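Local coordinates for immunoglobulin-like protein (Pseudomonas aeruginosa, PDB 3N6Y) that is of unknown function but adopts an immunoglobulin-like beta-sandwich fold, consistent with membership of the E-set group of domains, at residues I12-R20 with Q36-P45; A46-Y56 with V113-V122. One frame throughout, in Å; residues are numbered along the deposited sequence. Where two conformers were deposited one is given.

Contact 1 of 2, residues I12-R20 with Q36-P45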
loop_
_atom_site.group_PDB
_atom_site.type_symbol
_atom_site.label_atom_id
_atom_site.label_comp_id
_atom_site.label_asym_id
_atom_site.label_seq_id
_atom_site.Cartn_x
_atom_site.Cartn_y
_atom_site.Cartn_z
ATOM N N ILE A 12 11.446 -5.388 0.841
ATOM C CA ILE A 12 10.234 -4.592 0.982
ATOM C C ILE A 12 10.260 -3.907 2.351
ATOM O O ILE A 12 10.450 -4.553 3.378
ATOM C CB ILE A 12 8.971 -5.458 0.841
ATOM C CG1 ILE A 12 8.859 -6.010 -0.609
ATOM C CG2 ILE A 12 7.763 -4.643 1.175
ATOM C CD1 ILE A 12 8.401 -7.447 -0.638
ATOM N N GLU A 13 10.092 -2.601 2.405
ATOM C CA GLU A 13 9.973 -1.942 3.701
ATOM C C GLU A 13 8.513 -2.036 4.096
ATOM O O GLU A 13 7.631 -1.895 3.243
ATOM C CB GLU A 13 10.356 -0.471 3.600
ATOM C CG GLU A 13 11.766 -0.229 3.075
ATOM C CD GLU A 13 12.042 1.250 2.814
ATOM O OE1 GLU A 13 12.322 1.965 3.795
ATOM O OE2 GLU A 13 11.942 1.683 1.633
ATOM N N TYR A 14 8.241 -2.176 5.379
ATOM C CA TYR A 14 6.846 -2.186 5.814
ATOM C C TYR A 14 6.720 -1.644 7.226
ATOM O O TYR A 14 7.633 -1.835 8.055
ATOM C CB TYR A 14 6.248 -3.585 5.731
ATOM C CG TYR A 14 6.847 -4.530 6.686
ATOM C CD1 TYR A 14 6.340 -4.636 7.992
ATOM C CD2 TYR A 14 7.973 -5.291 6.347
ATOM C CE1 TYR A 14 6.880 -5.486 8.888
ATOM C CE2 TYR A 14 8.538 -6.152 7.248
ATOM C CZ TYR A 14 8.000 -6.251 8.518
ATOM O OH TYR A 14 8.605 -7.125 9.371
ATOM N N GLY A 15 5.576 -1.035 7.516
ATOM C CA GLY A 15 5.313 -0.465 8.823
ATOM C C GLY A 15 4.617 0.867 8.850
ATOM O O GLY A 15 3.805 1.154 7.975
ATOM N N VAL A 16 4.920 1.660 9.872
ATOM C CA VAL A 16 4.315 2.940 10.133
ATOM C C VAL A 16 5.235 4.033 9.578
ATOM O O VAL A 16 6.433 4.087 9.928
ATOM C CB VAL A 16 4.006 3.158 11.643
ATOM C CG1 VAL A 16 3.539 4.620 11.889
ATOM C CG2 VAL A 16 2.948 2.161 12.143
ATOM N N PHE A 17 4.657 4.888 8.739
ATOM C CA PHE A 17 5.348 6.021 8.082
ATOM C C PHE A 17 5.439 7.152 9.060
ATOM O O PHE A 17 4.453 7.511 9.712
ATOM C CB PHE A 17 4.614 6.490 6.832
ATOM C CG PHE A 17 4.778 5.570 5.643
ATOM C CD1 PHE A 17 4.271 4.279 5.656
ATOM C CD2 PHE A 17 5.402 6.015 4.481
ATOM C CE1 PHE A 17 4.399 3.435 4.531
ATOM C CE2 PHE A 17 5.540 5.182 3.370
ATOM C CZ PHE A 17 5.035 3.892 3.395
ATOM N N GLU A 18 6.627 7.730 9.174
ATOM C CA GLU A 18 6.841 8.792 10.149
ATOM C C GLU A 18 6.908 10.117 9.433
ATOM O O GLU A 18 7.542 10.231 8.395
ATOM C CB GLU A 18 8.130 8.539 10.939
ATOM C CG GLU A 18 8.145 7.226 11.700
ATOM C CD GLU A 18 9.367 7.093 12.616
ATOM O OE1 GLU A 18 10.454 7.550 12.216
ATOM O OE2 GLU A 18 9.231 6.519 13.713
ATOM N N SER A 19 6.209 11.109 9.960
ATOM C CA SER A 19 6.247 12.435 9.384
ATOM C C SER A 19 6.713 13.391 10.463
ATOM O O SER A 19 6.591 13.089 11.650
ATOM C CB SER A 19 4.863 12.838 8.860
ATOM O OG SER A 19 3.898 12.857 9.901
ATOM N N ARG A 20 7.250 14.534 10.049
ATOM C CA ARG A 20 7.677 15.570 10.991
ATOM C C ARG A 20 7.226 16.957 10.556
ATOM O O ARG A 20 7.731 17.501 9.579
ATOM C CB ARG A 20 9.195 15.533 11.154
ATOM C CG ARG A 20 9.745 14.174 11.622
ATOM C CD ARG A 20 10.780 14.347 12.727
ATOM N NE ARG A 20 11.800 13.306 12.708
ATOM C CZ ARG A 20 12.918 13.338 13.425
ATOM N NH1 ARG A 20 13.170 14.352 14.253
ATOM N NH2 ARG A 20 13.790 12.342 13.315
ATOM N N GLN A 36 10.107 9.871 4.088
ATOM C CA GLN A 36 9.561 9.437 5.367
ATOM C C GLN A 36 10.296 8.174 5.791
ATOM O O GLN A 36 10.465 7.254 4.991
ATOM C CB GLN A 36 8.043 9.186 5.252
ATOM C CG GLN A 36 7.191 10.473 5.187
ATOM C CD GLN A 36 5.689 10.189 5.192
ATOM O OE1 GLN A 36 5.171 9.533 4.293
ATOM N NE2 GLN A 36 4.991 10.683 6.208
ATOM N N ASN A 37 10.779 8.161 7.034
ATOM C CA ASN A 37 11.237 6.958 7.666
ATOM C C ASN A 37 10.002 6.074 7.861
ATOM O O ASN A 37 8.884 6.561 8.010
ATOM C CB ASN A 37 11.898 7.272 9.024
ATOM C CG ASN A 37 12.561 6.061 9.662
ATOM O OD1 ASN A 37 13.297 5.326 9.005
ATOM N ND2 ASN A 37 12.306 5.850 10.953
ATOM N N ILE A 38 10.235 4.783 7.798
ATOM C CA ILE A 38 9.249 3.747 8.163
ATOM C C ILE A 38 9.742 2.931 9.370
ATOM O O ILE A 38 10.855 2.367 9.348
ATOM C CB ILE A 38 8.953 2.800 6.960
ATOM C CG1 ILE A 38 8.385 3.560 5.769
ATOM C CG2 ILE A 38 8.028 1.612 7.400
ATOM C CD1 ILE A 38 8.434 2.723 4.500
ATOM N N GLN A 39 8.934 2.902 10.435
ATOM C CA GLN A 39 9.196 2.085 11.622
ATOM C C GLN A 39 8.658 0.693 11.303
ATOM O O GLN A 39 7.460 0.517 11.053
ATOM C CB GLN A 39 8.498 2.674 12.845
ATOM C CG GLN A 39 8.933 2.105 14.186
ATOM C CD GLN A 39 8.409 2.936 15.345
ATOM O OE1 GLN A 39 9.177 3.454 16.156
ATOM N NE2 GLN A 39 7.102 3.120 15.390
ATOM N N GLN A 40 9.552 -0.274 11.255
ATOM C CA GLN A 40 9.175 -1.599 10.775
ATOM C C GLN A 40 8.313 -2.303 11.791
ATOM O O GLN A 40 8.779 -2.572 12.899
ATOM C CB GLN A 40 10.418 -2.452 10.501
ATOM C CG GLN A 40 10.036 -3.820 9.935
ATOM C CD GLN A 40 11.220 -4.625 9.448
ATOM O OE1 GLN A 40 11.785 -4.347 8.401
ATOM N NE2 GLN A 40 11.542 -5.676 10.174
ATOM N N THR A 41 7.071 -2.611 11.416
ATOM C CA THR A 41 6.153 -3.312 12.304
ATOM C C THR A 41 4.930 -3.776 11.526
ATOM O O THR A 41 4.617 -3.170 10.481
ATOM C CB THR A 41 5.663 -2.379 13.444
ATOM O OG1 THR A 41 4.901 -3.172 14.362
ATOM C CG2 THR A 41 4.812 -1.252 12.887
ATOM N N THR A 42 4.245 -4.793 12.064
ATOM C CA THR A 42 2.908 -5.157 11.605
ATOM C C THR A 42 1.813 -4.699 12.548
ATOM O O THR A 42 0.617 -4.887 12.249
ATOM C CB THR A 42 2.783 -6.680 11.377
ATOM O OG1 THR A 42 3.186 -7.430 12.549
ATOM C CG2 THR A 42 3.629 -7.040 10.143
ATOM N N GLU A 43 2.217 -4.028 13.624
ATOM C CA GLU A 43 1.296 -3.571 14.662
ATOM C C GLU A 43 1.097 -2.067 14.524
ATOM O O GLU A 43 2.011 -1.275 14.682
ATOM C CB GLU A 43 1.820 -3.947 16.051
ATOM C CG GLU A 43 1.894 -5.434 16.296
ATOM C CD GLU A 43 0.516 -6.078 16.440
ATOM O OE1 GLU A 43 -0.459 -5.384 16.855
ATOM O OE2 GLU A 43 0.403 -7.289 16.148
ATOM N N VAL A 44 -0.124 -1.689 14.189
ATOM C CA VAL A 44 -0.467 -0.324 13.828
ATOM C C VAL A 44 -1.462 0.272 14.821
ATOM O O VAL A 44 -2.518 -0.311 15.033
ATOM C CB VAL A 44 -1.048 -0.333 12.426
ATOM C CG1 VAL A 44 -1.553 1.054 12.019
ATOM C CG2 VAL A 44 -0.010 -0.839 11.394
ATOM N N PRO A 45 -1.158 1.454 15.392
ATOM C CA PRO A 45 -2.136 2.084 16.311
ATOM C C PRO A 45 -3.429 2.520 15.647
ATOM O O PRO A 45 -3.393 3.142 14.573
ATOM C CB PRO A 45 -1.407 3.336 16.832
ATOM C CG PRO A 45 -0.040 3.246 16.397
ATOM C CD PRO A 45 0.054 2.264 15.240
HETATM O O HOH W 1 10.571 -1.876 6.993
HETATM O O HOH W 2 2.966 9.965 8.167
HETATM O O HOH W 3 10.392 10.422 8.710
#

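Contact 2 of 2, residues A46-Y56 with V113-V122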
loop_
_atom_site.group_PDB
_atom_site.type_symbol
_atom_site.label_atom_id
_atom_site.label_comp_id
_atom_site.label_asym_id
_atom_site.label_seq_id
_atom_site.Cartn_x
_atom_site.Cartn_y
_atom_site.Cartn_z
ATOM N N ALA A 46 -4.545 2.268 16.327
ATOM C CA ALA A 46 -5.868 2.663 15.865
ATOM C C ALA A 46 -6.060 4.109 16.273
ATOM O O ALA A 46 -6.862 4.438 17.174
ATOM C CB ALA A 46 -6.947 1.776 16.469
ATOM N N LYS A 47 -5.292 4.967 15.630
ATOM C CA LYS A 47 -5.280 6.409 15.936
ATOM C C LYS A 47 -5.287 7.247 14.669
ATOM O O LYS A 47 -4.541 6.984 13.731
ATOM C CB LYS A 47 -4.050 6.733 16.785
ATOM C CG LYS A 47 -4.102 6.040 18.149
ATOM C CD LYS A 47 -2.862 6.222 19.051
ATOM C CE LYS A 47 -3.004 7.416 19.963
ATOM N NZ LYS A 47 -1.811 7.573 20.857
ATOM N N LEU A 48 -6.135 8.277 14.637
ATOM C CA LEU A 48 -6.148 9.242 13.527
ATOM C C LEU A 48 -4.755 9.779 13.235
ATOM O O LEU A 48 -4.003 10.120 14.159
ATOM C CB LEU A 48 -7.072 10.441 13.858
ATOM C CG LEU A 48 -8.554 10.426 13.556
ATOM C CD1 LEU A 48 -9.129 11.783 13.949
ATOM C CD2 LEU A 48 -8.872 10.095 12.071
ATOM N N GLY A 49 -4.428 9.903 11.954
ATOM C CA GLY A 49 -3.168 10.438 11.515
ATOM C C GLY A 49 -2.118 9.366 11.290
ATOM O O GLY A 49 -1.055 9.651 10.815
ATOM N N THR A 50 -2.426 8.126 11.641
ATOM C CA THR A 50 -1.468 7.033 11.432
ATOM C C THR A 50 -1.486 6.590 9.983
ATOM O O THR A 50 -2.542 6.297 9.465
ATOM C CB THR A 50 -1.827 5.838 12.311
ATOM O OG1 THR A 50 -1.808 6.227 13.676
ATOM C CG2 THR A 50 -0.843 4.632 12.154
ATOM N N LYS A 51 -0.326 6.591 9.351
ATOM C CA LYS A 51 -0.112 6.079 7.995
ATOM C C LYS A 51 0.733 4.818 8.018
ATOM O O LYS A 51 1.783 4.759 8.673
ATOM C CB LYS A 51 0.498 7.173 7.106
ATOM C CG LYS A 51 0.911 6.723 5.725
ATOM C CD LYS A 51 1.615 7.897 5.032
ATOM C CE LYS A 51 2.236 7.440 3.732
ATOM N NZ LYS A 51 3.002 8.549 3.060
ATOM N N PHE A 52 0.269 3.769 7.328
ATOM C CA PHE A 52 1.000 2.534 7.298
ATOM C C PHE A 52 0.965 1.876 5.919
ATOM O O PHE A 52 0.125 2.210 5.085
ATOM C CB PHE A 52 0.474 1.516 8.337
ATOM C CG PHE A 52 -0.962 1.077 8.087
ATOM C CD1 PHE A 52 -2.043 1.874 8.446
ATOM C CD2 PHE A 52 -1.226 -0.127 7.433
ATOM C CE1 PHE A 52 -3.329 1.480 8.191
ATOM C CE2 PHE A 52 -2.530 -0.543 7.197
ATOM C CZ PHE A 52 -3.580 0.268 7.562
ATOM N N GLY A 53 1.892 0.977 5.689
ATOM C CA GLY A 53 1.942 0.237 4.450
ATOM C C GLY A 53 3.334 -0.214 4.094
ATOM O O GLY A 53 4.124 -0.568 4.985
HETATM N N MSE A 54 3.611 -0.227 2.803
HETATM C CA MSE A 54 4.805 -0.765 2.179
HETATM C C MSE A 54 5.501 0.274 1.268
HETATM O O MSE A 54 4.815 1.097 0.615
HETATM C CB MSE A 54 4.435 -2.035 1.365
HETATM C CG MSE A 54 4.152 -3.270 2.219
HETATM SE SE MSE A 54 3.752 -4.757 1.041
HETATM C CE MSE A 54 2.138 -4.082 0.265
ATOM N N ARG A 55 6.834 0.178 1.168
ATOM C CA ARG A 55 7.622 0.931 0.214
ATOM C C ARG A 55 8.591 -0.090 -0.378
ATOM O O ARG A 55 9.176 -0.917 0.332
ATOM C CB ARG A 55 8.349 2.112 0.844
ATOM C CG ARG A 55 9.124 2.935 -0.175
ATOM C CD ARG A 55 9.504 4.290 0.378
ATOM N NE ARG A 55 10.375 4.111 1.548
ATOM C CZ ARG A 55 10.462 4.974 2.553
ATOM N NH1 ARG A 55 9.758 6.093 2.566
ATOM N NH2 ARG A 55 11.249 4.699 3.576
ATOM N N TYR A 56 8.747 -0.058 -1.682
ATOM C CA TYR A 56 9.471 -1.091 -2.416
ATOM C C TYR A 56 10.086 -0.499 -3.691
ATOM O O TYR A 56 9.742 0.622 -4.122
ATOM C CB TYR A 56 8.551 -2.294 -2.755
ATOM C CG TYR A 56 7.134 -1.909 -3.111
ATOM C CD1 TYR A 56 6.169 -1.776 -2.130
ATOM C CD2 TYR A 56 6.768 -1.628 -4.428
ATOM C CE1 TYR A 56 4.894 -1.399 -2.435
ATOM C CE2 TYR A 56 5.495 -1.271 -4.738
ATOM C CZ TYR A 56 4.557 -1.131 -3.729
ATOM O OH TYR A 56 3.274 -0.737 -3.990
ATOM N N VAL A 113 -10.664 4.482 11.038
ATOM C CA VAL A 113 -9.947 3.820 12.123
ATOM C C VAL A 113 -10.730 2.598 12.534
ATOM O O VAL A 113 -11.587 2.679 13.411
ATOM C CB VAL A 113 -9.760 4.775 13.350
ATOM C CG1 VAL A 113 -8.970 4.056 14.499
ATOM C CG2 VAL A 113 -9.116 6.132 12.931
ATOM N N VAL A 114 -10.435 1.468 11.883
ATOM C CA VAL A 114 -11.150 0.233 12.136
ATOM C C VAL A 114 -10.179 -0.839 12.588
ATOM O O VAL A 114 -9.230 -1.217 11.868
ATOM C CB VAL A 114 -11.896 -0.250 10.878
ATOM C CG1 VAL A 114 -12.652 -1.568 11.164
ATOM C CG2 VAL A 114 -12.834 0.834 10.375
ATOM N N LYS A 115 -10.398 -1.305 13.816
ATOM C CA LYS A 115 -9.527 -2.314 14.400
ATOM C C LYS A 115 -9.695 -3.635 13.679
ATOM O O LYS A 115 -10.795 -3.972 13.215
ATOM C CB LYS A 115 -9.813 -2.481 15.912
ATOM C CG LYS A 115 -9.467 -1.236 16.680
ATOM C CD LYS A 115 -9.733 -1.355 18.188
ATOM C CE LYS A 115 -9.499 0.017 18.840
ATOM N NZ LYS A 115 -10.067 0.196 20.211
ATOM N N GLY A 116 -8.591 -4.365 13.573
ATOM C CA GLY A 116 -8.574 -5.700 12.983
ATOM C C GLY A 116 -7.462 -5.840 11.949
ATOM O O GLY A 116 -6.526 -5.033 11.898
ATOM N N GLU A 117 -7.577 -6.848 11.099
ATOM C CA GLU A 117 -6.538 -7.135 10.099
ATOM C C GLU A 117 -6.793 -6.373 8.789
ATOM O O GLU A 117 -7.893 -6.452 8.212
ATOM C CB GLU A 117 -6.452 -8.646 9.818
ATOM C CG GLU A 117 -5.553 -8.982 8.618
ATOM C CD GLU A 117 -5.073 -10.421 8.579
ATOM O OE1 GLU A 117 -5.361 -11.189 9.536
ATOM O OE2 GLU A 117 -4.377 -10.787 7.606
ATOM N N TRP A 118 -5.761 -5.660 8.308
ATOM C CA TRP A 118 -5.731 -4.992 7.037
ATOM C C TRP A 118 -4.609 -5.676 6.249
ATOM O O TRP A 118 -3.452 -5.798 6.725
ATOM C CB TRP A 118 -5.368 -3.529 7.217
ATOM C CG TRP A 118 -6.395 -2.708 7.910
ATOM C CD1 TRP A 118 -6.842 -2.831 9.204
ATOM C CD2 TRP A 118 -7.043 -1.587 7.363
ATOM N NE1 TRP A 118 -7.750 -1.821 9.459
ATOM C CE2 TRP A 118 -7.893 -1.053 8.346
ATOM C CE3 TRP A 118 -6.993 -0.985 6.123
ATOM C CZ2 TRP A 118 -8.699 0.055 8.108
ATOM C CZ3 TRP A 118 -7.806 0.122 5.857
ATOM C CH2 TRP A 118 -8.631 0.631 6.865
ATOM N N ARG A 119 -4.977 -6.191 5.098
ATOM C CA ARG A 119 -4.056 -6.890 4.230
ATOM C C ARG A 119 -3.889 -6.030 2.981
ATOM O O ARG A 119 -4.850 -5.791 2.255
ATOM C CB ARG A 119 -4.598 -8.315 3.932
ATOM C CG ARG A 119 -3.797 -9.107 2.881
ATOM C CD ARG A 119 -4.365 -10.516 2.650
ATOM N NE ARG A 119 -3.441 -11.444 2.004
ATOM C CZ ARG A 119 -3.752 -12.699 1.654
ATOM N NH1 ARG A 119 -4.976 -13.192 1.867
ATOM N NH2 ARG A 119 -2.818 -13.491 1.117
ATOM N N LEU A 120 -2.662 -5.556 2.734
ATOM C CA LEU A 120 -2.319 -4.679 1.613
ATOM C C LEU A 120 -1.522 -5.488 0.613
ATOM O O LEU A 120 -0.524 -6.143 0.977
ATOM C CB LEU A 120 -1.458 -3.512 2.126
ATOM C CG LEU A 120 -2.254 -2.292 2.654
ATOM C CD1 LEU A 120 -3.274 -2.661 3.733
ATOM C CD2 LEU A 120 -1.300 -1.264 3.208
HETATM N N MSE A 121 -2.008 -5.537 -0.600
HETATM C CA MSE A 121 -1.474 -6.395 -1.653
HETATM C C MSE A 121 -1.265 -5.578 -2.895
HETATM O O MSE A 121 -2.193 -4.915 -3.367
HETATM C CB MSE A 121 -2.454 -7.568 -1.916
HETATM C CG MSE A 121 -2.784 -8.355 -0.674
HETATM SE SE MSE A 121 -4.154 -9.704 -1.085
HETATM C CE MSE A 121 -2.915 -11.155 -1.593
ATOM N N VAL A 122 -0.032 -5.611 -3.418
ATOM C CA VAL A 122 0.301 -5.007 -4.690
ATOM C C VAL A 122 0.370 -6.059 -5.795
ATOM O O VAL A 122 1.173 -6.967 -5.741
ATOM C CB VAL A 122 1.705 -4.308 -4.688
ATOM C CG1 VAL A 122 1.890 -3.544 -6.029
ATOM C CG2 VAL A 122 1.850 -3.411 -3.538
#

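Contact 1 of 2, residues I12-R20 with Q36-P45
Ile38 lays its CG1 over the centre of the Phe17 ring, 3.9 Å from the centroid and 3° off the ring normal, a CH-pi contact between side chains that run alongside each other. Its CG1 stands beside the backbone N (chi1 -60°), which leaves CG2 to pack on the carbonyl carbon of Tyr14. Ile38 CD1 also touches Glu13 CB. The Tyr14 ring is met differently: Gln40 CG lies above one face but toward the rim, with ring and amide planes nearly parallel, and Thr41 O comes to the ring edge, 3.4 Å from CD1. A water joins Tyr14 N to Gln40 OE1. Backbone pairing is antiparallel, with Val16 and Gln39 bonded in both directions (Val16 N to Gln39 O, 3.0 Å; Gln39 N to Val16 O, 2.8 Å). Glu18 N donates to Asn37 O, and Asn37 ND2 returns a nearly straight bond (173°) to Glu18 OE1, in its own amide plane but from above the carboxylate. Strand 13-14 pairs with strand 51-59, and Glu13 there bridges Arg55; past the corner at Gly15, Phe17 pairs with Lys51 through the backbone. Strand 43-44 puts Val44 between Phe52 of strand 51-59 and Phe134 and Val136 of strand 127-136.

Contact 2 of 2, residues A46-Y56 with V113-V122
Aromatic packing brings Phe52 to Trp118 in a T-shaped pair: the Phe52 edge addresses the indole face, with planes at 89° and the Phe52 centroid 5.6 Å from that of the five-membered ring. Phe52 CZ sits 3.7 Å above the indole plane, toward its rim. The 2.9 Å bond from Trp118 NE1 to Val114 O, lying in both the ring and carbonyl planes, fixes the rotation of the indole.

Aliphatic contacts carry the rest. Leu120 CD2 lies 3.8 Å from Gly53 CA, and its CD1 touches Phe52 CE2. Met54, a selenomethionine, and Tyr56 each have two conformers; in the one given, Met54 CE, turned by chi3 (-65°), lies near Leu120 O and Val122 CG2, and Tyr56 CZ near Val122 CG2, contacts that remain tentative. At the other end Ala46 CB meets Val113 CG1 at 3.6 Å, while Val113 CG2 reaches Leu48 CD2.

Polar bonds lie within each segment: besides the indole bond, 46-56 has a type II beta turn from Lys47 to Thr50, in which Thr50 N and OG1 both donate to Lys47 O.

The axes of 51-56 and 116-122 approach to 8.2 Å, their directions 26° apart, facing each other from two sheets of the sandwich; Tyr105 of strand 101-106 and Phe134 of strand 127-136 extend the aromatic cluster.

Overall arrangement
The two contacts follow in series along the chain, Pro45 of contact 1 leading directly into Ala46 of contact 2, and their centres are about 9 Å apart. Strand 51-59 joins them: one side faces the core against 113-122, whereas Lys51 and Arg55 project toward contact 1. There Lys51 NZ lies 2.7 Å from Gln36 OE1 and Arg55 NH1 2.8 Å from Gln36 O, both probable hydrogen bonds, and Gly15 O packs 3.4 Å from Phe52 CB. The centre of contact 1, at the surface, lies about 12 Å, and that of the buried contact 2 about 8 Å, from the centre of the chain. Strand 51-59 thus pairs with 13-14 while its inner residues pack on the sheet that holds 116-124.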